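Local coordinates for protein pseudopodium-enriched atypical kinase 1 (Homo sapiens, PDB 6BHC) that adopts a protein kinase fold as a pseudokinase and forms a dimer, probably serving signalling more as a scaffold than as an efficient catalyst, at residues K19-H24 and L377-L382; S189-L194 and K276-Q281; A329-N334 and E339-S344. The protein carries 1 engineered substitution. All coordinates share one frame; numbering follows the deposited sequence.

Contact 1: residues K19-H24 and L377-L382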
loop_
_atom_site.group_PDB
_atom_site.type_symbol
_atom_site.label_atom_id
_atom_site.label_comp_id
_atom_site.label_asym_id
_atom_site.label_seq_id
_atom_site.Cartn_x
_atom_site.Cartn_y
_atom_site.Cartn_z
ATOM N N LYS A 19 -22.253 3.033 -0.729
ATOM C CA LYS A 19 -21.203 3.507 -1.626
ATOM C C LYS A 19 -19.825 3.077 -1.137
ATOM O O LYS A 19 -19.016 2.550 -1.911
ATOM C CB LYS A 19 -21.283 5.029 -1.754
ATOM C CG LYS A 19 -20.090 5.669 -2.440
ATOM C CD LYS A 19 -19.997 5.270 -3.902
ATOM C CE LYS A 19 -18.847 5.994 -4.587
ATOM N NZ LYS A 19 -18.762 5.671 -6.037
ATOM N N ILE A 20 -19.539 3.295 0.149
ATOM C CA ILE A 20 -18.252 2.890 0.710
ATOM C C ILE A 20 -18.109 1.374 0.670
ATOM O O ILE A 20 -17.011 0.843 0.459
ATOM C CB ILE A 20 -18.104 3.438 2.141
ATOM C CG1 ILE A 20 -18.173 4.966 2.132
ATOM C CG2 ILE A 20 -16.805 2.957 2.776
ATOM C CD1 ILE A 20 -18.005 5.589 3.494
ATOM N N ARG A 21 -19.215 0.656 0.871
ATOM C CA ARG A 21 -19.183 -0.798 0.779
ATOM C C ARG A 21 -18.823 -1.251 -0.630
ATOM O O ARG A 21 -18.079 -2.222 -0.809
ATOM C CB ARG A 21 -20.536 -1.364 1.205
ATOM C CG ARG A 21 -20.636 -2.876 1.210
ATOM C CD ARG A 21 -21.993 -3.283 1.750
ATOM N NE ARG A 21 -22.232 -2.685 3.060
ATOM C CZ ARG A 21 -23.431 -2.350 3.525
ATOM N NH1 ARG A 21 -23.547 -1.812 4.732
ATOM N NH2 ARG A 21 -24.512 -2.542 2.781
ATOM N N SER A 22 -19.338 -0.554 -1.646
ATOM C CA SER A 22 -19.009 -0.903 -3.021
ATOM C C SER A 22 -17.570 -0.541 -3.365
ATOM O O SER A 22 -16.921 -1.257 -4.138
ATOM C CB SER A 22 -19.978 -0.213 -3.984
ATOM O OG SER A 22 -19.683 -0.541 -5.331
ATOM N N LEU A 23 -17.057 0.561 -2.809
ATOM C CA LEU A 23 -15.681 0.964 -3.084
ATOM C C LEU A 23 -14.690 -0.055 -2.535
ATOM O O LEU A 23 -13.750 -0.455 -3.230
ATOM C CB LEU A 23 -15.410 2.348 -2.496
ATOM C CG LEU A 23 -16.047 3.542 -3.208
ATOM C CD1 LEU A 23 -15.799 4.819 -2.425
ATOM C CD2 LEU A 23 -15.510 3.665 -4.624
ATOM N N HIS A 24 -14.881 -0.480 -1.285
ATOM C CA HIS A 24 -13.983 -1.467 -0.696
ATOM C C HIS A 24 -14.052 -2.789 -1.445
ATOM O O HIS A 24 -13.021 -3.426 -1.691
ATOM C CB HIS A 24 -14.320 -1.672 0.781
ATOM C CG HIS A 24 -13.668 -0.680 1.692
ATOM N ND1 HIS A 24 -14.278 -0.200 2.830
ATOM C CD2 HIS A 24 -12.454 -0.082 1.635
ATOM C CE1 HIS A 24 -13.471 0.655 3.433
ATOM N NE2 HIS A 24 -12.357 0.744 2.728
ATOM N N LEU A 377 -25.712 -8.395 11.107
ATOM C CA LEU A 377 -24.558 -8.917 11.831
ATOM C C LEU A 377 -23.451 -9.341 10.872
ATOM O O LEU A 377 -22.279 -9.005 11.070
ATOM C CB LEU A 377 -24.987 -10.091 12.712
ATOM C CG LEU A 377 -23.889 -10.764 13.537
ATOM C CD1 LEU A 377 -23.400 -9.833 14.635
ATOM C CD2 LEU A 377 -24.386 -12.078 14.119
ATOM N N LEU A 378 -23.811 -10.076 9.817
ATOM C CA LEU A 378 -22.809 -10.529 8.857
ATOM C C LEU A 378 -22.260 -9.369 8.037
ATOM O O LEU A 378 -21.066 -9.341 7.715
ATOM C CB LEU A 378 -23.407 -11.599 7.943
ATOM C CG LEU A 378 -23.815 -12.912 8.615
ATOM C CD1 LEU A 378 -24.546 -13.818 7.634
ATOM C CD2 LEU A 378 -22.596 -13.615 9.189
ATOM N N GLN A 379 -23.112 -8.402 7.686
ATOM C CA GLN A 379 -22.649 -7.274 6.884
ATOM C C GLN A 379 -21.717 -6.374 7.685
ATOM O O GLN A 379 -20.726 -5.867 7.147
ATOM C CB GLN A 379 -23.839 -6.477 6.353
ATOM C CG GLN A 379 -23.458 -5.390 5.358
ATOM C CD GLN A 379 -22.868 -5.953 4.080
ATOM O OE1 GLN A 379 -23.586 -6.489 3.236
ATOM N NE2 GLN A 379 -21.553 -5.835 3.932
ATOM N N ASN A 380 -22.018 -6.159 8.969
ATOM C CA ASN A 380 -21.129 -5.360 9.806
ATOM C C ASN A 380 -19.768 -6.027 9.947
ATOM O O ASN A 380 -18.732 -5.353 9.910
ATOM C CB ASN A 380 -21.759 -5.130 11.180
ATOM C CG ASN A 380 -23.013 -4.281 11.113
ATOM O OD1 ASN A 380 -23.260 -3.591 10.122
ATOM N ND2 ASN A 380 -23.813 -4.325 12.171
ATOM N N TRP A 381 -19.752 -7.353 10.103
ATOM C CA TRP A 381 -18.484 -8.071 10.175
ATOM C C TRP A 381 -17.689 -7.913 8.884
ATOM O O TRP A 381 -16.470 -7.713 8.919
ATOM C CB TRP A 381 -18.733 -9.548 10.479
ATOM C CG TRP A 381 -17.476 -10.354 10.601
ATOM C CD1 TRP A 381 -16.780 -10.619 11.744
ATOM C CD2 TRP A 381 -16.760 -10.995 9.538
ATOM N NE1 TRP A 381 -15.678 -11.390 11.459
ATOM C CE2 TRP A 381 -15.643 -11.633 10.111
ATOM C CE3 TRP A 381 -16.958 -11.093 8.156
ATOM C CZ2 TRP A 381 -14.726 -12.354 9.352
ATOM C CZ3 TRP A 381 -16.046 -11.810 7.405
ATOM C CH2 TRP A 381 -14.944 -12.431 8.003
ATOM N N LEU A 382 -18.366 -7.991 7.734
ATOM C CA LEU A 382 -17.684 -7.837 6.452
ATOM C C LEU A 382 -17.095 -6.440 6.301
ATOM O O LEU A 382 -15.944 -6.281 5.876
ATOM C CB LEU A 382 -18.649 -8.133 5.305
ATOM C CG LEU A 382 -18.755 -9.584 4.843
ATOM C CD1 LEU A 382 -19.856 -9.735 3.805
ATOM C CD2 LEU A 382 -17.423 -10.056 4.283
#
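Two flat groups are stacked here: the guanidinium of R21 and the side-chain amide of Q379, with planes 14° apart. Q379 covers one guanidinium face. Its CG sits 3.5 Å from R21 CZ and lies over the centre of the group. The amide is displaced toward the R21 stem, and Q379 CD comes within 3.5 Å of R21 NE. R21 NE and Q379 NE2 are only 3.3 Å apart, but both are donors and no hydrogen bond joins them. D383 deals with both groups: its OD2 forms a salt bridge with R21 NH1, and its OD1 accepts from Q379 NE2. One carboxylate thus bonds to both members of the stack. R21 turns at chi3 (-55°), so its guanidinium leaves the line of the aliphatic stem. CG of Q379 is anti to the backbone N, which carries it out over the guanidinium, and the bend at chi2 (65°) swings the amide back over R21 NE and CD. The contact is small, burying 104 Å², and the nearest CA atoms of the two segments, of R21 and L382, are 9.2 Å apart. It joins helix 16-39 to helix 371-396 near the dimer interface. H24, one turn on, packs on T387 and M390 of the latter helix, and its ring meets H24 of the second subunit. Behind Q379, L378 and L382 rest on helix 420-430, and L377 rests on helix 359-367.

Contact 2: residues S189-L194 and K276-Q281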
loop_
_atom_site.group_PDB
_atom_site.type_symbol
_atom_site.label_atom_id
_atom_site.label_comp_id
_atom_site.label_asym_id
_atom_site.label_seq_id
_atom_site.Cartn_x
_atom_site.Cartn_y
_atom_site.Cartn_z
ATOM N N SER A 189 -8.999 -24.537 -4.290
ATOM C CA SER A 189 -8.904 -23.596 -5.401
ATOM C C SER A 189 -8.570 -24.317 -6.702
ATOM O O SER A 189 -9.189 -24.065 -7.741
ATOM C CB SER A 189 -7.858 -22.524 -5.093
ATOM O OG SER A 189 -8.230 -21.762 -3.957
ATOM N N GLY A 190 -7.592 -25.224 -6.660
ATOM C CA GLY A 190 -7.241 -25.971 -7.857
ATOM C C GLY A 190 -8.340 -26.919 -8.297
ATOM O O GLY A 190 -8.580 -27.090 -9.495
ATOM N N LEU A 191 -9.023 -27.551 -7.337
ATOM C CA LEU A 191 -10.139 -28.425 -7.684
ATOM C C LEU A 191 -11.312 -27.628 -8.238
ATOM O O LEU A 191 -12.020 -28.098 -9.135
ATOM C CB LEU A 191 -10.571 -29.240 -6.466
ATOM C CG LEU A 191 -9.570 -30.277 -5.953
ATOM C CD1 LEU A 191 -10.111 -30.974 -4.715
ATOM C CD2 LEU A 191 -9.236 -31.288 -7.043
ATOM N N GLU A 192 -11.534 -26.419 -7.715
ATOM C CA GLU A 192 -12.570 -25.551 -8.263
ATOM C C GLU A 192 -12.255 -25.160 -9.701
ATOM O O GLU A 192 -13.170 -24.910 -10.495
ATOM C CB GLU A 192 -12.717 -24.308 -7.383
ATOM C CG GLU A 192 -13.913 -23.430 -7.704
ATOM C CD GLU A 192 -13.975 -22.193 -6.822
ATOM O OE1 GLU A 192 -12.904 -21.698 -6.412
ATOM O OE2 GLU A 192 -15.096 -21.722 -6.536
ATOM N N HIS A 193 -10.969 -25.109 -10.056
ATOM C CA HIS A 193 -10.562 -24.818 -11.425
ATOM C C HIS A 193 -10.934 -25.940 -12.386
ATOM O O HIS A 193 -11.101 -25.685 -13.583
ATOM C CB HIS A 193 -9.052 -24.566 -11.469
ATOM C CG HIS A 193 -8.554 -24.055 -12.785
ATOM N ND1 HIS A 193 -8.796 -22.771 -13.224
ATOM C CD2 HIS A 193 -7.813 -24.651 -13.749
ATOM C CE1 HIS A 193 -8.231 -22.600 -14.407
ATOM N NE2 HIS A 193 -7.627 -23.725 -14.747
ATOM N N LEU A 194 -11.079 -27.171 -11.890
ATOM C CA LEU A 194 -11.400 -28.299 -12.756
ATOM C C LEU A 194 -12.882 -28.389 -13.092
ATOM O O LEU A 194 -13.237 -29.027 -14.090
ATOM C CB LEU A 194 -10.959 -29.612 -12.103
ATOM C CG LEU A 194 -9.505 -29.741 -11.650
ATOM C CD1 LEU A 194 -9.247 -31.126 -11.066
ATOM C CD2 LEU A 194 -8.553 -29.457 -12.797
ATOM N N LYS A 276 -18.905 -36.289 -7.531
ATOM C CA LYS A 276 -18.461 -35.833 -6.220
ATOM C C LYS A 276 -17.252 -36.629 -5.739
ATOM O O LYS A 276 -17.023 -36.761 -4.535
ATOM C CB LYS A 276 -19.601 -35.926 -5.206
ATOM C CG LYS A 276 -20.814 -35.068 -5.534
ATOM C CD LYS A 276 -20.571 -33.609 -5.195
ATOM C CE LYS A 276 -21.832 -32.783 -5.393
ATOM N NZ LYS A 276 -22.954 -33.254 -4.531
ATOM N N CYS A 277 -16.466 -37.159 -6.679
ATOM C CA CYS A 277 -15.345 -38.023 -6.318
ATOM C C CYS A 277 -14.233 -37.241 -5.627
ATOM O O CYS A 277 -13.696 -37.680 -4.604
ATOM C CB CYS A 277 -14.809 -38.732 -7.562
ATOM S SG CYS A 277 -13.361 -39.770 -7.254
ATOM N N ASP A 278 -13.867 -36.078 -6.175
ATOM C CA ASP A 278 -12.766 -35.313 -5.594
ATOM C C ASP A 278 -13.123 -34.756 -4.222
ATOM O O ASP A 278 -12.249 -34.649 -3.353
ATOM C CB ASP A 278 -12.346 -34.183 -6.535
ATOM C CG ASP A 278 -11.641 -34.693 -7.779
ATOM O OD1 ASP A 278 -11.173 -35.852 -7.768
ATOM O OD2 ASP A 278 -11.546 -33.930 -8.764
ATOM N N GLU A 279 -14.392 -34.399 -4.007
ATOM C CA GLU A 279 -14.809 -33.938 -2.686
ATOM C C GLU A 279 -14.658 -35.042 -1.645
ATOM O O GLU A 279 -14.200 -34.792 -0.524
ATOM C CB GLU A 279 -16.254 -33.437 -2.736
ATOM C CG GLU A 279 -16.440 -32.091 -3.435
ATOM C CD GLU A 279 -16.443 -32.196 -4.951
ATOM O OE1 GLU A 279 -16.266 -33.315 -5.477
ATOM O OE2 GLU A 279 -16.629 -31.156 -5.618
ATOM N N PHE A 280 -15.030 -36.273 -2.004
ATOM C CA PHE A 280 -14.920 -37.384 -1.065
ATOM C C PHE A 280 -13.465 -37.681 -0.722
ATOM O O PHE A 280 -13.140 -37.960 0.437
ATOM C CB PHE A 280 -15.602 -38.626 -1.641
ATOM C CG PHE A 280 -15.548 -39.825 -0.738
ATOM C CD1 PHE A 280 -16.501 -40.006 0.251
ATOM C CD2 PHE A 280 -14.549 -40.774 -0.883
ATOM C CE1 PHE A 280 -16.456 -41.108 1.082
ATOM C CE2 PHE A 280 -14.499 -41.880 -0.057
ATOM C CZ PHE A 280 -15.454 -42.047 0.926
ATOM N N GLN A 281 -12.572 -37.625 -1.715
ATOM C CA GLN A 281 -11.163 -37.898 -1.446
ATOM C C GLN A 281 -10.519 -36.784 -0.632
ATOM O O GLN A 281 -9.572 -37.037 0.122
ATOM C CB GLN A 281 -10.408 -38.114 -2.758
ATOM C CG GLN A 281 -10.771 -39.410 -3.465
ATOM C CD GLN A 281 -9.928 -39.668 -4.702
ATOM O OE1 GLN A 281 -9.267 -38.769 -5.221
ATOM N NE2 GLN A 281 -9.947 -40.907 -5.180
#
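Van der Waals contact carries the pairing of L191 and L194 with D278. L191 CD2 lies 3.9 Å from D278 OD2, and L194 CD1 reaches the same oxygen at a looser 4.3 Å. The two leucines sit nearly one helical turn apart. Both direct their CB toward the other segment, and one methyl of each approaches OD2. The closest CA pair, L191 and D278, is 7.7 Å apart, and the contact buries 104 Å² in the interior of the domain.

No hydrogen bond crosses between the segments. The polar work of D278 is done with the chain around H201. OD2 accepts from the backbone N of H201 and OD1 from that of C202, so each carboxylate oxygen has its own amide. D278 CG is anti to the carbonyl carbon (chi1 -71°), which turns the carboxylate toward both the leucines and the H201 chain. This is the kinase-fold arrangement in which an aspartate early in the F helix holds the backbone of the catalytic loop. Helix 277-289 corresponds to that helix and helix 173-194 to the E helix. H201 and C202 occupy the first two positions of the HRD motif, with cysteine in place of the usual arginine. Q281, less than a turn on, adds two bonds, from OE1 to L204 N and from NE2 to R263 O.

Charged pairs lie at the margins. E279 OE2 forms a salt bridge with K195, just past L194, and E192 OE1 forms one with K347. K276 takes the N-cap position before the helix that carries D278.

Contact 3: residues A329-N334 and E339-S344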
loop_
_atom_site.group_PDB
_atom_site.type_symbol
_atom_site.label_atom_id
_atom_site.label_comp_id
_atom_site.label_asym_id
_atom_site.label_seq_id
_atom_site.Cartn_x
_atom_site.Cartn_y
_atom_site.Cartn_z
ATOM N N ALA A 329 -14.790 -32.451 7.174
ATOM C CA ALA A 329 -14.569 -33.816 6.710
ATOM C C ALA A 329 -15.868 -34.614 6.695
ATOM O O ALA A 329 -16.133 -35.358 5.744
ATOM C CB ALA A 329 -13.525 -34.506 7.587
ATOM N N SER A 330 -16.691 -34.467 7.736
ATOM C CA SER A 330 -17.958 -35.191 7.788
ATOM C C SER A 330 -18.854 -34.823 6.613
ATOM O O SER A 330 -19.557 -35.680 6.066
ATOM C CB SER A 330 -18.669 -34.908 9.113
ATOM O OG SER A 330 -17.837 -35.225 10.215
ATOM N N CYS A 331 -18.842 -33.550 6.210
ATOM C CA CYS A 331 -19.643 -33.131 5.064
ATOM C C CYS A 331 -19.068 -33.669 3.761
ATOM O O CYS A 331 -19.819 -34.072 2.865
ATOM C CB CYS A 331 -19.735 -31.606 5.017
ATOM S SG CYS A 331 -20.630 -30.867 6.401
ATOM N N LEU A 332 -17.739 -33.676 3.634
ATOM C CA LEU A 332 -17.104 -34.212 2.438
ATOM C C LEU A 332 -17.217 -35.728 2.351
ATOM O O LEU A 332 -17.163 -36.277 1.246
ATOM C CB LEU A 332 -15.631 -33.799 2.393
ATOM C CG LEU A 332 -15.331 -32.311 2.192
ATOM C CD1 LEU A 332 -13.854 -32.026 2.420
ATOM C CD2 LEU A 332 -15.754 -31.861 0.801
ATOM N N LEU A 333 -17.370 -36.414 3.483
ATOM C CA LEU A 333 -17.458 -37.867 3.511
ATOM C C LEU A 333 -18.893 -38.364 3.604
ATOM O O LEU A 333 -19.117 -39.526 3.956
ATOM C CB LEU A 333 -16.631 -38.424 4.671
ATOM C CG LEU A 333 -15.121 -38.223 4.556
ATOM C CD1 LEU A 333 -14.416 -38.787 5.776
ATOM C CD2 LEU A 333 -14.594 -38.863 3.279
ATOM N N ASN A 334 -19.863 -37.513 3.303
ATOM C CA ASN A 334 -21.257 -37.927 3.295
ATOM C C ASN A 334 -21.451 -39.027 2.257
ATOM O O ASN A 334 -21.130 -38.818 1.078
ATOM C CB ASN A 334 -22.163 -36.736 2.990
ATOM C CG ASN A 334 -23.632 -37.035 3.236
ATOM O OD1 ASN A 334 -24.145 -38.082 2.838
ATOM N ND2 ASN A 334 -24.317 -36.111 3.898
ATOM N N GLU A 339 -26.129 -35.046 -1.082
ATOM C CA GLU A 339 -25.959 -34.289 0.150
ATOM C C GLU A 339 -24.507 -33.921 0.431
ATOM O O GLU A 339 -24.257 -33.063 1.283
ATOM C CB GLU A 339 -26.527 -35.075 1.341
ATOM C CG GLU A 339 -28.046 -35.211 1.336
ATOM C CD GLU A 339 -28.751 -34.009 1.945
ATOM O OE1 GLU A 339 -29.777 -34.210 2.630
ATOM O OE2 GLU A 339 -28.282 -32.868 1.749
ATOM N N ARG A 340 -23.555 -34.547 -0.255
ATOM C CA ARG A 340 -22.151 -34.195 -0.092
ATOM C C ARG A 340 -21.915 -32.770 -0.578
ATOM O O ARG A 340 -22.336 -32.403 -1.678
ATOM C CB ARG A 340 -21.272 -35.181 -0.863
ATOM C CG ARG A 340 -19.780 -35.076 -0.588
ATOM C CD ARG A 340 -19.033 -36.146 -1.370
ATOM N NE ARG A 340 -19.651 -37.457 -1.191
ATOM C CZ ARG A 340 -19.503 -38.480 -2.028
ATOM N NH1 ARG A 340 -18.752 -38.351 -3.114
ATOM N NH2 ARG A 340 -20.110 -39.632 -1.780
ATOM N N ILE A 341 -21.246 -31.961 0.250
ATOM C CA ILE A 341 -21.076 -30.550 -0.081
ATOM C C ILE A 341 -20.163 -30.395 -1.294
ATOM O O ILE A 341 -19.364 -31.276 -1.636
ATOM C CB ILE A 341 -20.535 -29.757 1.118
ATOM C CG1 ILE A 341 -19.126 -30.232 1.481
ATOM C CG2 ILE A 341 -21.479 -29.872 2.306
ATOM C CD1 ILE A 341 -18.417 -29.327 2.470
ATOM N N LEU A 342 -20.292 -29.247 -1.952
ATOM C CA LEU A 342 -19.473 -28.913 -3.104
ATOM C C LEU A 342 -18.106 -28.403 -2.660
ATOM O O LEU A 342 -17.922 -27.937 -1.531
ATOM C CB LEU A 342 -20.170 -27.859 -3.967
ATOM C CG LEU A 342 -21.424 -28.310 -4.718
ATOM C CD1 LEU A 342 -22.190 -27.110 -5.255
ATOM C CD2 LEU A 342 -21.046 -29.249 -5.849
ATOM N N ILE A 343 -17.137 -28.488 -3.575
ATOM C CA ILE A 343 -15.780 -28.061 -3.253
ATOM C C ILE A 343 -15.702 -26.552 -3.052
ATOM O O ILE A 343 -14.758 -26.064 -2.421
ATOM C CB ILE A 343 -14.793 -28.529 -4.340
ATOM C CG1 ILE A 343 -13.393 -28.715 -3.749
ATOM C CG2 ILE A 343 -14.753 -27.545 -5.502
ATOM C CD1 ILE A 343 -13.292 -29.859 -2.760
ATOM N N SER A 344 -16.675 -25.796 -3.567
ATOM C CA SER A 344 -16.726 -24.364 -3.295
ATOM C C SER A 344 -17.274 -24.076 -1.903
ATOM O O SER A 344 -16.932 -23.048 -1.308
ATOM C CB SER A 344 -17.571 -23.651 -4.349
ATOM O OG SER A 344 -16.968 -23.737 -5.627
#
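R340 grips the backbone carbonyl of N334 side-on with two nitrogens. R340 NE donates to N334 O at 3.0 Å (152° at the hydrogen). R340 NH2 donates to the same oxygen at 3.1 Å, slightly more bent at 143°. N334 O lies at the edge of the guanidinium, near its plane, and both donors lie in the carbonyl plane. The bend at chi3 turns the guanidinium toward this oxygen. On the way, R340 CD passes L332 O at 3.2 Å.

I341 CG2 touches C331 CB at 3.7 Å, and I341 CG1 meets L332 CD2 at 3.8 Å. The I341 chi1 of 65° places CG1 between backbone N and carbonyl carbon, where it faces both partners. The amide of N334 lies with ND2 3.5 Å from E339 CB, though E339 is poorly ordered, while its OD1 accepts from N336 N within the turn.

Farther out, the guanidinium is fixed by a salt bridge from NH2 to E267 and a hydrogen bond from NH1 to K276 O. E267 belongs to the APE sequence, and its pairing with an arginine in this loop is a hallmark of protein kinases. The contact closes the turn between helix 322-332 and helix 343-354. L332, L333 and R340 lean on helix 277-289, and I343 reaches C188 and L191 of helix 173-194.

Overall arrangement
Contacts 2 and 3 belong to the helical lobe of the kinase domain, with centres 11 Å apart, and they touch. R340 NH1 lies 2.7 Å from K276 O, and S344 OG lies 2.9 Å from E192 OE2, both probable hydrogen bonds. Helix 277-289 serves both: it carries D278, and its F280 O and E279 O pack on L333 CD2 and L332 CB. Contact 2 faces the counterpart of the catalytic loop, contact 3 the APE side. Contact 1 is separate. Its centre is 30 Å from that of contact 2 and 29 Å from that of contact 3, with nearest atoms about 16 Å and about 14 Å away. The loop it closes encloses the other two.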